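Local coordinates for protein ORF10 (Moritella marina, PDB 6RIW) that forms the ketosynthase–chain length factor didomain of a polyunsaturated fatty acid synthase and probably serves in the condensation of acyl chains on acyl carrier protein, at residues G116-N121 / S188-D193; Y201-A206 / M218-V223; C207-T212 / V673-N678; K214-L219 / L268-D273; N575-V580 / S683-V688. One frame throughout, in Å; residues are numbered along the deposited sequence.

Overall arrangement
Contacts 1, 2 and 4 lie in the ketosynthase half. Contact 5 lies in the chain length factor half, and contact 3 joins the two. Contact 1 pairs parallel strands in the buried core, mostly by backbone bonds. Contact 2 lays helix 198-211 on the next strand, 217-224, without one hydrogen bond across. Contact 4 pairs that strand with 259-270 and turns polar toward its more exposed end, where an arginine, an asparagine and water take over. Contact 3 uses the C-terminal end of helix 198-211 and is rich in polar groups although buried. Contact 5 follows helix 668-682 of contact 3 and runs from a partly exposed turn into an apolar interior.

Contact 1: G116-N121 / S188-D193; sequences GVILGN and SHFALD
V117 to G120 and H189 to L192 pair in parallel in a central sheet of the thiolase fold, in the ketosynthase half. Four bonds form the main ladder. V117 N binds S188 O at 2.9 Å and L119 N binds F190 O at 3.1 Å. L192 N reaches L119 O at 2.9 Å, tilted from the carbonyl plane. N121 N meets L192 O at 3.0 Å. A weak bond from F190 N to V117 O (3.3 Å) lies between the first two.

I118, F190 and L192 share one face of the sheet. F190 CG sits between its own backbone N and carbonyl carbon (chi1 59°), which sets the ring alongside I118. I118 CG1 stands over the ring face in a CH-pi contact, 4.2 Å from the centroid. I118 CD1 touches F190 CZ at 3.7 Å, and I118 CG2 meets L192 CD2 at 3.6 Å. An alanine in place of I118 would probably open a gap over the F190 ring and take away one neighbour of L192 CD2. On the other face V117 CG1 packs on H189 CB.

Helix 198-211 covers the I118 face through S202, L205 and Y209. Helix 174-183 covers the L119 face. Strand 217-224 pairs with the far side of 115-120, and strand 189-193 also pairs antiparallel with 659-663 of the chain length factor half.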
# COMPACT_ATOMS: atom_id res chain seq x y z
N GLY A 116 -1.47 -13.00 -14.14
CA GLY A 116 -1.61 -11.79 -13.36
C GLY A 116 -0.49 -11.67 -12.34
O GLY A 116 0.40 -12.52 -12.27
N VAL A 117 -0.54 -10.60 -11.55
CA VAL A 117 0.47 -10.40 -10.50
C VAL A 117 -0.17 -9.67 -9.32
O VAL A 117 -0.89 -8.69 -9.51
CB VAL A 117 1.72 -9.65 -11.02
CG1 VAL A 117 1.35 -8.35 -11.76
CG2 VAL A 117 2.70 -9.39 -9.86
N ILE A 118 0.08 -10.17 -8.11
CA ILE A 118 -0.32 -9.50 -6.87
C ILE A 118 0.94 -9.24 -6.05
O ILE A 118 1.70 -10.17 -5.75
CB ILE A 118 -1.35 -10.32 -6.07
CG1 ILE A 118 -2.62 -10.51 -6.91
CG2 ILE A 118 -1.70 -9.60 -4.77
CD1 ILE A 118 -3.64 -11.47 -6.28
N LEU A 119 1.16 -7.98 -5.66
CA LEU A 119 2.43 -7.55 -5.08
C LEU A 119 2.19 -6.94 -3.71
O LEU A 119 1.50 -5.92 -3.61
CB LEU A 119 3.11 -6.51 -5.99
CG LEU A 119 4.43 -5.91 -5.51
CD1 LEU A 119 5.52 -6.96 -5.63
CD2 LEU A 119 4.76 -4.64 -6.32
N GLY A 120 2.77 -7.52 -2.66
CA GLY A 120 2.78 -6.84 -1.37
C GLY A 120 3.76 -5.68 -1.39
O GLY A 120 4.86 -5.77 -1.94
N ASN A 121 3.37 -4.55 -0.77
CA ASN A 121 4.17 -3.34 -0.90
C ASN A 121 3.82 -2.35 0.22
O ASN A 121 2.67 -2.28 0.65
CB ASN A 121 3.95 -2.69 -2.27
CG ASN A 121 4.90 -1.56 -2.56
OD1 ASN A 121 5.98 -1.46 -1.97
ND2 ASN A 121 4.50 -0.66 -3.46
N SER A 188 -4.91 -9.86 -14.38
CA SER A 188 -5.19 -8.85 -13.35
C SER A 188 -3.92 -8.51 -12.57
O SER A 188 -3.04 -9.35 -12.40
CB SER A 188 -6.26 -9.34 -12.37
OG SER A 188 -7.42 -9.74 -13.05
N HIS A 189 -3.86 -7.28 -12.07
CA HIS A 189 -2.71 -6.88 -11.27
C HIS A 189 -3.12 -5.80 -10.29
O HIS A 189 -3.93 -4.92 -10.62
CB HIS A 189 -1.53 -6.39 -12.13
CG HIS A 189 -1.90 -5.42 -13.22
ND1 HIS A 189 -1.79 -4.06 -13.07
CD2 HIS A 189 -2.30 -5.63 -14.50
CE1 HIS A 189 -2.15 -3.46 -14.20
NE2 HIS A 189 -2.47 -4.39 -15.08
N PHE A 190 -2.58 -5.89 -9.07
CA PHE A 190 -2.70 -4.84 -8.07
C PHE A 190 -1.64 -5.08 -7.01
O PHE A 190 -1.01 -6.13 -6.96
CB PHE A 190 -4.11 -4.77 -7.45
CG PHE A 190 -4.57 -6.04 -6.75
CD1 PHE A 190 -5.21 -7.05 -7.47
CD2 PHE A 190 -4.41 -6.19 -5.38
CE1 PHE A 190 -5.66 -8.23 -6.80
CE2 PHE A 190 -4.87 -7.33 -4.71
CZ PHE A 190 -5.49 -8.36 -5.42
N ALA A 191 -1.41 -4.05 -6.19
CA ALA A 191 -0.60 -4.16 -4.99
C ALA A 191 -1.51 -4.18 -3.78
O ALA A 191 -2.65 -3.69 -3.82
CB ALA A 191 0.40 -3.00 -4.90
N LEU A 192 -1.01 -4.75 -2.68
CA LEU A 192 -1.76 -4.75 -1.43
C LEU A 192 -0.80 -4.50 -0.28
O LEU A 192 0.42 -4.66 -0.41
CB LEU A 192 -2.53 -6.07 -1.22
CG LEU A 192 -1.73 -7.37 -1.04
CD1 LEU A 192 -1.21 -7.58 0.39
CD2 LEU A 192 -2.60 -8.56 -1.42
N ASP A 193 -1.37 -4.13 0.87
CA ASP A 193 -0.61 -3.93 2.11
C ASP A 193 -1.38 -4.62 3.22
O ASP A 193 -2.53 -4.27 3.50
CB ASP A 193 -0.42 -2.43 2.40
CG ASP A 193 0.40 -2.12 3.67
OD1 ASP A 193 1.07 -3.02 4.26
OD2 ASP A 193 0.41 -0.91 4.06

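Contact 2: Y201-A206 / M218-V223; sequences YSVKLA and MLAGAV
A206 and A220 face each other where helix 198-211 lies on strand 217-224. The segments 201-206 and 218-223 run nearly antiparallel (167°). This is the tight part. A206 CB is 3.8 Å from A220 CB and equally 3.8 Å from M218 CB. A220 CB comes within 3.7 Å of V203 CA, so the methyl rests on the helix backbone itself. V203 CG2 also touches A220 CB, at 3.8 Å. The small residues allow the axes of the two segments to come within 6.8 Å.

M218 curls round A206. Its CG lies beside A206 O at 3.5 Å. The chain then bends twice, and the second bend (chi3 -67°) brings CE back to 4.0 Å from A206 CB.

The other end is looser, though still buried. S202 OG stands 3.5 Å from G221 O, and the two are not hydrogen-bonded. The hydroxyl is instead bonded to S198 O, one turn back in the helix. G221 offers no side chain, and beyond it the strand leaves the helix. No hydrogen bond crosses the contact, which is mainly apolar packing.

The strand lies between strands 115-120 and 259-270. Both add side chains to the same surface, I118 from one and M266 and L268 from the other. Strand 283-292 also packs on the helix through I285 and L290. This buried setting is consistent with the central helix layer of the thiolase fold.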
# COMPACT_ATOMS: atom_id res chain seq x y z
N TYR A 201 -0.51 -12.86 2.18
CA TYR A 201 -1.75 -12.37 1.58
C TYR A 201 -1.69 -12.42 0.06
O TYR A 201 -2.65 -12.84 -0.60
CB TYR A 201 -2.04 -10.94 2.06
CG TYR A 201 -2.84 -10.93 3.35
CD1 TYR A 201 -2.29 -11.42 4.53
CD2 TYR A 201 -4.14 -10.43 3.39
CE1 TYR A 201 -3.01 -11.42 5.72
CE2 TYR A 201 -4.88 -10.44 4.57
CZ TYR A 201 -4.30 -10.93 5.73
OH TYR A 201 -5.00 -10.94 6.91
N SER A 202 -0.58 -11.96 -0.53
CA SER A 202 -0.46 -11.97 -1.98
C SER A 202 -0.51 -13.38 -2.54
O SER A 202 -1.17 -13.63 -3.57
CB SER A 202 0.86 -11.29 -2.41
OG SER A 202 0.84 -9.94 -1.97
N VAL A 203 0.19 -14.32 -1.91
CA VAL A 203 0.18 -15.70 -2.40
C VAL A 203 -1.22 -16.31 -2.30
O VAL A 203 -1.73 -16.91 -3.26
CB VAL A 203 1.24 -16.54 -1.65
CG1 VAL A 203 1.05 -18.04 -1.92
CG2 VAL A 203 2.64 -16.06 -2.08
N LYS A 204 -1.86 -16.14 -1.14
CA LYS A 204 -3.20 -16.69 -0.94
C LYS A 204 -4.20 -16.10 -1.94
O LYS A 204 -4.97 -16.83 -2.56
CB LYS A 204 -3.64 -16.47 0.50
CG LYS A 204 -5.06 -16.95 0.81
CD LYS A 204 -5.20 -18.44 0.53
CE LYS A 204 -6.65 -18.94 0.72
NZ LYS A 204 -7.68 -17.92 0.40
N LEU A 205 -4.19 -14.78 -2.12
CA LEU A 205 -5.13 -14.20 -3.07
C LEU A 205 -4.80 -14.58 -4.51
O LEU A 205 -5.70 -14.69 -5.35
CB LEU A 205 -5.16 -12.67 -2.92
CG LEU A 205 -5.71 -12.18 -1.59
CD1 LEU A 205 -5.69 -10.65 -1.59
CD2 LEU A 205 -7.12 -12.69 -1.32
N ALA A 206 -3.52 -14.80 -4.81
CA ALA A 206 -3.18 -15.24 -6.16
C ALA A 206 -3.68 -16.66 -6.41
O ALA A 206 -4.18 -16.97 -7.51
CB ALA A 206 -1.67 -15.15 -6.40
N MET A 218 -0.22 -17.11 -12.08
CA MET A 218 -0.12 -15.90 -11.27
C MET A 218 1.30 -15.71 -10.76
O MET A 218 1.95 -16.67 -10.32
CB MET A 218 -1.08 -15.93 -10.06
CG MET A 218 -2.55 -15.74 -10.40
SD MET A 218 -2.95 -14.13 -11.11
CE MET A 218 -2.62 -13.04 -9.69
N LEU A 219 1.78 -14.47 -10.79
CA LEU A 219 2.93 -14.04 -10.00
C LEU A 219 2.45 -13.53 -8.65
O LEU A 219 1.47 -12.77 -8.57
CB LEU A 219 3.71 -12.94 -10.72
CG LEU A 219 4.55 -13.30 -11.95
CD1 LEU A 219 5.12 -12.03 -12.56
CD2 LEU A 219 5.68 -14.21 -11.55
N ALA A 220 3.10 -13.97 -7.59
CA ALA A 220 2.78 -13.47 -6.26
C ALA A 220 4.07 -13.20 -5.52
O ALA A 220 4.97 -14.04 -5.48
CB ALA A 220 1.90 -14.44 -5.46
N GLY A 221 4.16 -12.03 -4.91
CA GLY A 221 5.40 -11.66 -4.28
C GLY A 221 5.22 -10.39 -3.49
O GLY A 221 4.10 -9.96 -3.24
N ALA A 222 6.35 -9.79 -3.12
CA ALA A 222 6.32 -8.57 -2.32
C ALA A 222 7.67 -7.86 -2.41
O ALA A 222 8.68 -8.46 -2.78
CB ALA A 222 5.99 -8.86 -0.85
N VAL A 223 7.66 -6.59 -2.05
CA VAL A 223 8.85 -5.74 -2.06
C VAL A 223 8.75 -4.84 -0.84
O VAL A 223 7.65 -4.42 -0.45
CB VAL A 223 8.98 -4.95 -3.38
CG1 VAL A 223 7.77 -4.04 -3.59
CG2 VAL A 223 10.27 -4.12 -3.40

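Contact 3: C207-T212 / V673-N678; sequences CDYLHT and VELAEN
N678 reaches from helix 668-682 to the end of helix 198-211, against D208, Y209 and T212. Its CB lies 3.9 Å from Y209 CE1. Its chi1 of -142° sets CG away from the usual staggered positions, and CG rests 3.8 Å from the same ring atom. Amide and ring planes are 35° apart. At the tip, OD1 accepts a bond from T212 OG1 at 2.7 Å, in the carbonyl plane and on a lone pair. K214 NZ also binds this oxygen. ND2 gives a weak but straight bond to D208 O at 3.3 Å. It also donates to a water at 3.0 Å, which in turn donates a hydrogen bond to D208 OD2. D208 also pairs with K204. A leucine in place of N678 would probably leave T212 OG1 and D208 O without these bonds, cut the water's link to this helix and deprive K214 of one partner.

Y209 OH touches L675 CA at 3.3 Å and donates to a second water, 2.7 Å away. That water donates to E674 OE1, which also pairs with R671.

The two helix segments cross at 71°. They join ketosynthase to chain length factor, consistent with the pseudo-dimeric interface of thiolase-fold proteins.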
# COMPACT_ATOMS: atom_id res chain seq x y z
N CYS A 207 -3.59 -17.54 -5.40
CA CYS A 207 -4.23 -18.85 -5.48
C CYS A 207 -5.73 -18.72 -5.72
O CYS A 207 -6.29 -19.46 -6.54
CB CYS A 207 -3.99 -19.67 -4.21
SG CYS A 207 -2.27 -20.09 -3.88
N ASP A 208 -6.39 -17.80 -5.01
CA ASP A 208 -7.83 -17.56 -5.23
C ASP A 208 -8.13 -17.20 -6.68
O ASP A 208 -9.14 -17.64 -7.24
CB ASP A 208 -8.34 -16.41 -4.35
CG ASP A 208 -8.37 -16.75 -2.87
OD1 ASP A 208 -8.23 -17.94 -2.50
OD2 ASP A 208 -8.54 -15.80 -2.07
N TYR A 209 -7.29 -16.36 -7.29
CA TYR A 209 -7.55 -15.98 -8.68
C TYR A 209 -7.36 -17.17 -9.61
O TYR A 209 -8.06 -17.28 -10.63
CB TYR A 209 -6.65 -14.81 -9.10
CG TYR A 209 -7.21 -13.44 -8.66
CD1 TYR A 209 -7.74 -13.28 -7.39
CD2 TYR A 209 -7.25 -12.34 -9.54
CE1 TYR A 209 -8.28 -12.05 -6.96
CE2 TYR A 209 -7.79 -11.10 -9.12
CZ TYR A 209 -8.29 -10.97 -7.82
OH TYR A 209 -8.83 -9.78 -7.35
N LEU A 210 -6.44 -18.08 -9.27
CA LEU A 210 -6.33 -19.33 -10.03
C LEU A 210 -7.57 -20.20 -9.84
O LEU A 210 -8.04 -20.82 -10.79
CB LEU A 210 -5.05 -20.10 -9.63
CG LEU A 210 -3.72 -19.45 -10.05
CD1 LEU A 210 -2.49 -20.14 -9.46
CD2 LEU A 210 -3.56 -19.34 -11.60
N HIS A 211 -8.13 -20.24 -8.63
CA HIS A 211 -9.27 -21.12 -8.37
C HIS A 211 -10.54 -20.64 -9.06
O HIS A 211 -11.40 -21.46 -9.41
CB HIS A 211 -9.52 -21.24 -6.87
CG HIS A 211 -8.48 -22.07 -6.18
ND1 HIS A 211 -8.03 -21.79 -4.91
CD2 HIS A 211 -7.81 -23.17 -6.59
CE1 HIS A 211 -7.13 -22.70 -4.56
NE2 HIS A 211 -6.97 -23.54 -5.56
N THR A 212 -10.70 -19.33 -9.27
CA THR A 212 -11.88 -18.86 -9.98
C THR A 212 -11.66 -18.78 -11.47
O THR A 212 -12.58 -18.40 -12.20
CB THR A 212 -12.33 -17.49 -9.45
OG1 THR A 212 -11.28 -16.52 -9.65
CG2 THR A 212 -12.66 -17.55 -7.94
N VAL A 673 -13.45 -4.02 -6.31
CA VAL A 673 -14.71 -4.66 -6.69
C VAL A 673 -14.45 -6.07 -7.21
O VAL A 673 -15.13 -7.03 -6.82
CB VAL A 673 -15.44 -3.78 -7.72
CG1 VAL A 673 -16.68 -4.49 -8.27
CG2 VAL A 673 -15.81 -2.41 -7.10
N GLU A 674 -13.46 -6.21 -8.10
CA GLU A 674 -13.07 -7.52 -8.62
C GLU A 674 -12.61 -8.45 -7.51
O GLU A 674 -13.00 -9.63 -7.48
CB GLU A 674 -11.95 -7.35 -9.65
CG GLU A 674 -11.32 -8.65 -10.17
CD GLU A 674 -10.26 -8.39 -11.26
OE1 GLU A 674 -9.28 -7.63 -11.03
OE2 GLU A 674 -10.43 -8.94 -12.37
N LEU A 675 -11.81 -7.94 -6.59
CA LEU A 675 -11.38 -8.75 -5.44
C LEU A 675 -12.55 -9.16 -4.56
O LEU A 675 -12.64 -10.32 -4.12
CB LEU A 675 -10.33 -7.98 -4.63
CG LEU A 675 -9.77 -8.64 -3.36
CD1 LEU A 675 -9.27 -10.05 -3.68
CD2 LEU A 675 -8.63 -7.75 -2.80
N ALA A 676 -13.46 -8.23 -4.26
CA ALA A 676 -14.61 -8.58 -3.43
C ALA A 676 -15.42 -9.72 -4.06
O ALA A 676 -15.80 -10.68 -3.37
CB ALA A 676 -15.49 -7.35 -3.20
N GLU A 677 -15.67 -9.63 -5.37
CA GLU A 677 -16.32 -10.75 -6.06
C GLU A 677 -15.56 -12.06 -5.81
O GLU A 677 -16.14 -13.10 -5.48
CB GLU A 677 -16.40 -10.47 -7.56
CG GLU A 677 -17.04 -11.59 -8.36
CD GLU A 677 -16.79 -11.52 -9.86
OE1 GLU A 677 -15.71 -11.98 -10.32
OE2 GLU A 677 -17.69 -11.03 -10.59
N ASN A 678 -14.24 -12.00 -5.93
CA ASN A 678 -13.46 -13.22 -5.78
C ASN A 678 -13.52 -13.73 -4.35
O ASN A 678 -13.54 -14.95 -4.12
CB ASN A 678 -12.02 -12.97 -6.21
CG ASN A 678 -11.45 -14.13 -6.94
OD1 ASN A 678 -11.67 -14.29 -8.15
ND2 ASN A 678 -10.72 -14.96 -6.21
O HOH W 1 -10.26 -14.20 -3.32
O HOH W 2 -8.52 -7.36 -8.54

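Contact 4: K214-L219 / L268-D273; sequences KANMML and LKRQSD
The R270 guanidinium meets A215 and N216 with its edge. N216 CG lies in its plane at the rim, and a water sits over the centre of one face. This polar group closes the end of an antiparallel strand pair, 217-224 with 259-270, in the thiolase fold of the ketosynthase half. R270 NH1 binds N216 OD1 at 2.8 Å. The amide stands almost perpendicular to the guanidinium (88°), and NH1 lies above the carbonyl plane of N216. R270 NH2 donates to A215 O at 2.9 Å and also to L210 O, at the end of helix 198-211.

R270 is the N-cap residue of helix 271-277. From the first turn of this helix D273 OD2 makes a salt bridge to R270 NH1 at 2.9 Å, though the hydrogen bond within it is bent and weak. The water over the guanidinium donates to N216 O and to D273 OD2, and accepts from R270 N. It thus bridges both segments through three bonds.

Further in, M217 CG packs on K269 CG at 3.9 Å, and K269 NZ goes on to D279 and D277. The pairing itself rests on two backbone bonds: M218 N to L268 O at 3.0 Å, and L268 N to M218 O at 2.8 Å.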
# COMPACT_ATOMS: atom_id res chain seq x y z
N LYS A 214 -9.85 -16.62 -12.98
CA LYS A 214 -9.51 -15.27 -13.43
C LYS A 214 -8.15 -15.23 -14.11
O LYS A 214 -7.89 -14.29 -14.87
CB LYS A 214 -9.57 -14.30 -12.24
CG LYS A 214 -11.01 -13.96 -11.81
CD LYS A 214 -11.13 -12.63 -11.03
CE LYS A 214 -12.60 -12.28 -10.74
NZ LYS A 214 -13.42 -13.34 -9.99
N ALA A 215 -7.32 -16.24 -13.88
CA ALA A 215 -6.01 -16.35 -14.51
C ALA A 215 -5.66 -17.83 -14.63
O ALA A 215 -6.26 -18.68 -13.95
CB ALA A 215 -4.93 -15.62 -13.68
N ASN A 216 -4.70 -18.13 -15.51
CA ASN A 216 -4.14 -19.47 -15.64
C ASN A 216 -2.72 -19.56 -15.09
O ASN A 216 -2.19 -20.67 -14.95
CB ASN A 216 -4.15 -19.92 -17.11
CG ASN A 216 -5.56 -20.02 -17.66
OD1 ASN A 216 -6.51 -20.33 -16.92
ND2 ASN A 216 -5.72 -19.73 -18.94
N MET A 217 -2.11 -18.43 -14.76
CA MET A 217 -0.84 -18.36 -14.07
C MET A 217 -0.89 -17.09 -13.23
O MET A 217 -1.56 -16.12 -13.61
CB MET A 217 0.33 -18.33 -15.07
CG MET A 217 1.72 -18.44 -14.46
SD MET A 217 3.02 -18.52 -15.74
CE MET A 217 2.04 -18.44 -17.25
N MET A 218 -0.22 -17.11 -12.08
CA MET A 218 -0.12 -15.90 -11.27
C MET A 218 1.30 -15.71 -10.76
O MET A 218 1.95 -16.67 -10.32
CB MET A 218 -1.08 -15.93 -10.06
CG MET A 218 -2.55 -15.74 -10.40
SD MET A 218 -2.95 -14.13 -11.11
CE MET A 218 -2.62 -13.04 -9.69
N LEU A 219 1.78 -14.47 -10.79
CA LEU A 219 2.93 -14.04 -10.00
C LEU A 219 2.45 -13.53 -8.65
O LEU A 219 1.47 -12.77 -8.57
CB LEU A 219 3.71 -12.94 -10.72
CG LEU A 219 4.55 -13.30 -11.95
CD1 LEU A 219 5.12 -12.03 -12.56
CD2 LEU A 219 5.68 -14.21 -11.55
N LEU A 268 2.87 -19.27 -9.80
CA LEU A 268 1.87 -20.23 -9.36
C LEU A 268 1.00 -20.71 -10.51
O LEU A 268 0.56 -19.91 -11.35
CB LEU A 268 0.95 -19.64 -8.29
CG LEU A 268 1.61 -18.97 -7.09
CD1 LEU A 268 0.56 -18.45 -6.12
CD2 LEU A 268 2.54 -19.96 -6.39
N LYS A 269 0.69 -22.01 -10.52
CA LYS A 269 -0.27 -22.58 -11.46
C LYS A 269 -1.10 -23.63 -10.74
O LYS A 269 -0.67 -24.19 -9.74
CB LYS A 269 0.42 -23.21 -12.69
CG LYS A 269 1.04 -22.20 -13.67
CD LYS A 269 1.96 -22.90 -14.70
CE LYS A 269 1.17 -23.78 -15.67
NZ LYS A 269 1.96 -24.09 -16.91
N ARG A 270 -2.32 -23.87 -11.24
CA ARG A 270 -3.07 -25.02 -10.77
C ARG A 270 -2.26 -26.28 -11.05
O ARG A 270 -1.61 -26.39 -12.09
CB ARG A 270 -4.46 -25.08 -11.45
CG ARG A 270 -5.38 -23.90 -11.08
CD ARG A 270 -6.71 -23.90 -11.84
NE ARG A 270 -6.49 -23.76 -13.27
CZ ARG A 270 -6.53 -22.61 -13.94
NH1 ARG A 270 -6.28 -22.59 -15.24
NH2 ARG A 270 -6.81 -21.48 -13.31
N GLN A 271 -2.25 -27.21 -10.09
CA GLN A 271 -1.38 -28.39 -10.23
C GLN A 271 -1.69 -29.17 -11.50
O GLN A 271 -0.77 -29.67 -12.17
CB GLN A 271 -1.51 -29.30 -9.02
CG GLN A 271 -0.44 -30.41 -8.98
CD GLN A 271 -0.85 -31.57 -8.11
OE1 GLN A 271 -2.00 -31.64 -7.67
NE2 GLN A 271 0.08 -32.47 -7.83
N SER A 272 -2.97 -29.28 -11.87
CA SER A 272 -3.35 -29.96 -13.11
C SER A 272 -2.61 -29.37 -14.31
O SER A 272 -2.11 -30.12 -15.17
CB SER A 272 -4.86 -29.87 -13.33
OG SER A 272 -5.28 -28.52 -13.33
N ASP A 273 -2.54 -28.04 -14.41
CA ASP A 273 -1.86 -27.42 -15.54
C ASP A 273 -0.35 -27.59 -15.43
O ASP A 273 0.34 -27.77 -16.45
CB ASP A 273 -2.21 -25.93 -15.62
CG ASP A 273 -3.70 -25.68 -15.87
OD1 ASP A 273 -4.42 -26.63 -16.26
OD2 ASP A 273 -4.16 -24.53 -15.68
O HOH W 3 -3.10 -22.87 -13.77

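Contact 5: N575-V580 / S683-V688; sequences NVAVLV and SDVEAV
N575 and E686 open the contact through their backbones. E686 N binds N575 O at 2.9 Å, almost straight (176°) and nearly along the C=O axis. Two residues on, A577 N binds A687 O at 3.1 Å. These bonds start the parallel pairing of strands 576-581 and 687-694, in the thiolase fold of the chain length factor half.

V685 fills the angle between the two bonds. Its CG2, anti to the backbone N, touches N575 O at 3.4 Å and A577 N at 3.5 Å. A577 CB meets this methyl and also V688 CG2. Deeper in, L579 CD1 packs on V688 CG1 at 3.9 Å.

The side chain of N575 crosses V685 at about a right angle. Its CG, anti to the backbone N (chi1 -176°), comes to 3.9 Å from V685 CA. N575 ND2 donates to a water at 3.3 Å, which makes a weak link to D684 N.

Outside this shell, S683 OG accepts a weak bond from V685 N at 3.3 Å and is itself bonded to L679 O, which ties the turn to helix 668-682. E686 OE1 pairs with R574, the residue before N575. A687 N is buried without a partner.

Helix 668-682 covers one face, with L675 on L579 and A676 and F680 on V688. Helix 642-653 lies against V578 and V580. Strand 659-663 pairs with the other edge of 576-581 and links it to the ketosynthase sheet.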
# COMPACT_ATOMS: atom_id res chain seq x y z
N ASN A 575 -17.56 -12.37 10.15
CA ASN A 575 -16.52 -12.62 9.15
C ASN A 575 -16.79 -11.64 8.01
O ASN A 575 -17.50 -11.96 7.06
CB ASN A 575 -16.57 -14.07 8.69
CG ASN A 575 -15.45 -14.44 7.71
OD1 ASN A 575 -14.59 -13.62 7.38
ND2 ASN A 575 -15.47 -15.68 7.23
N VAL A 576 -16.28 -10.42 8.15
CA VAL A 576 -16.45 -9.36 7.17
C VAL A 576 -15.07 -8.86 6.79
O VAL A 576 -14.22 -8.67 7.67
CB VAL A 576 -17.32 -8.20 7.72
CG1 VAL A 576 -17.25 -6.93 6.82
CG2 VAL A 576 -18.76 -8.66 7.85
N ALA A 577 -14.86 -8.64 5.49
CA ALA A 577 -13.59 -8.11 4.98
C ALA A 577 -13.66 -6.59 4.78
O ALA A 577 -14.72 -6.02 4.50
CB ALA A 577 -13.22 -8.79 3.66
N VAL A 578 -12.51 -5.94 4.93
CA VAL A 578 -12.40 -4.49 4.73
C VAL A 578 -11.28 -4.26 3.72
O VAL A 578 -10.13 -4.63 3.97
CB VAL A 578 -12.10 -3.75 6.05
CG1 VAL A 578 -12.03 -2.24 5.82
CG2 VAL A 578 -13.18 -4.05 7.13
N LEU A 579 -11.63 -3.69 2.56
CA LEU A 579 -10.65 -3.38 1.53
C LEU A 579 -10.59 -1.87 1.39
O LEU A 579 -11.62 -1.23 1.23
CB LEU A 579 -11.04 -4.01 0.18
CG LEU A 579 -11.40 -5.50 0.19
CD1 LEU A 579 -11.78 -5.91 -1.21
CD2 LEU A 579 -10.20 -6.35 0.67
N VAL A 580 -9.39 -1.30 1.48
CA VAL A 580 -9.26 0.15 1.37
C VAL A 580 -8.48 0.47 0.09
O VAL A 580 -7.28 0.19 0.00
CB VAL A 580 -8.59 0.77 2.60
CG1 VAL A 580 -8.46 2.28 2.43
CG2 VAL A 580 -9.39 0.43 3.87
N SER A 683 -14.43 -17.95 -0.28
CA SER A 683 -14.39 -17.96 1.18
C SER A 683 -15.81 -17.83 1.69
O SER A 683 -16.76 -17.74 0.90
CB SER A 683 -13.50 -16.84 1.74
OG SER A 683 -14.15 -15.58 1.65
N ASP A 684 -15.96 -17.84 3.01
CA ASP A 684 -17.27 -17.72 3.65
C ASP A 684 -17.55 -16.31 4.16
O ASP A 684 -18.50 -16.11 4.93
CB ASP A 684 -17.39 -18.72 4.81
CG ASP A 684 -17.21 -20.14 4.34
OD1 ASP A 684 -17.71 -20.47 3.24
OD2 ASP A 684 -16.56 -20.93 5.08
N VAL A 685 -16.75 -15.33 3.73
CA VAL A 685 -16.98 -13.96 4.15
C VAL A 685 -18.42 -13.55 3.84
O VAL A 685 -18.97 -13.90 2.79
CB VAL A 685 -15.94 -13.05 3.47
CG1 VAL A 685 -16.18 -12.99 1.95
CG2 VAL A 685 -15.95 -11.68 4.08
N GLU A 686 -19.05 -12.86 4.78
CA GLU A 686 -20.47 -12.50 4.67
C GLU A 686 -20.71 -11.17 3.97
O GLU A 686 -21.77 -10.97 3.36
CB GLU A 686 -21.09 -12.41 6.07
CG GLU A 686 -21.03 -13.71 6.86
CD GLU A 686 -21.26 -13.49 8.36
OE1 GLU A 686 -22.08 -12.61 8.72
OE2 GLU A 686 -20.61 -14.21 9.17
N ALA A 687 -19.78 -10.23 4.08
CA ALA A 687 -19.90 -8.92 3.44
C ALA A 687 -18.51 -8.37 3.25
O ALA A 687 -17.56 -8.82 3.90
CB ALA A 687 -20.75 -7.93 4.24
N VAL A 688 -18.39 -7.37 2.38
CA VAL A 688 -17.12 -6.69 2.15
C VAL A 688 -17.38 -5.19 2.18
O VAL A 688 -18.28 -4.70 1.50
CB VAL A 688 -16.47 -7.09 0.81
CG1 VAL A 688 -15.21 -6.25 0.54
CG2 VAL A 688 -16.16 -8.59 0.77
O HOH W 4 -13.50 -17.58 5.42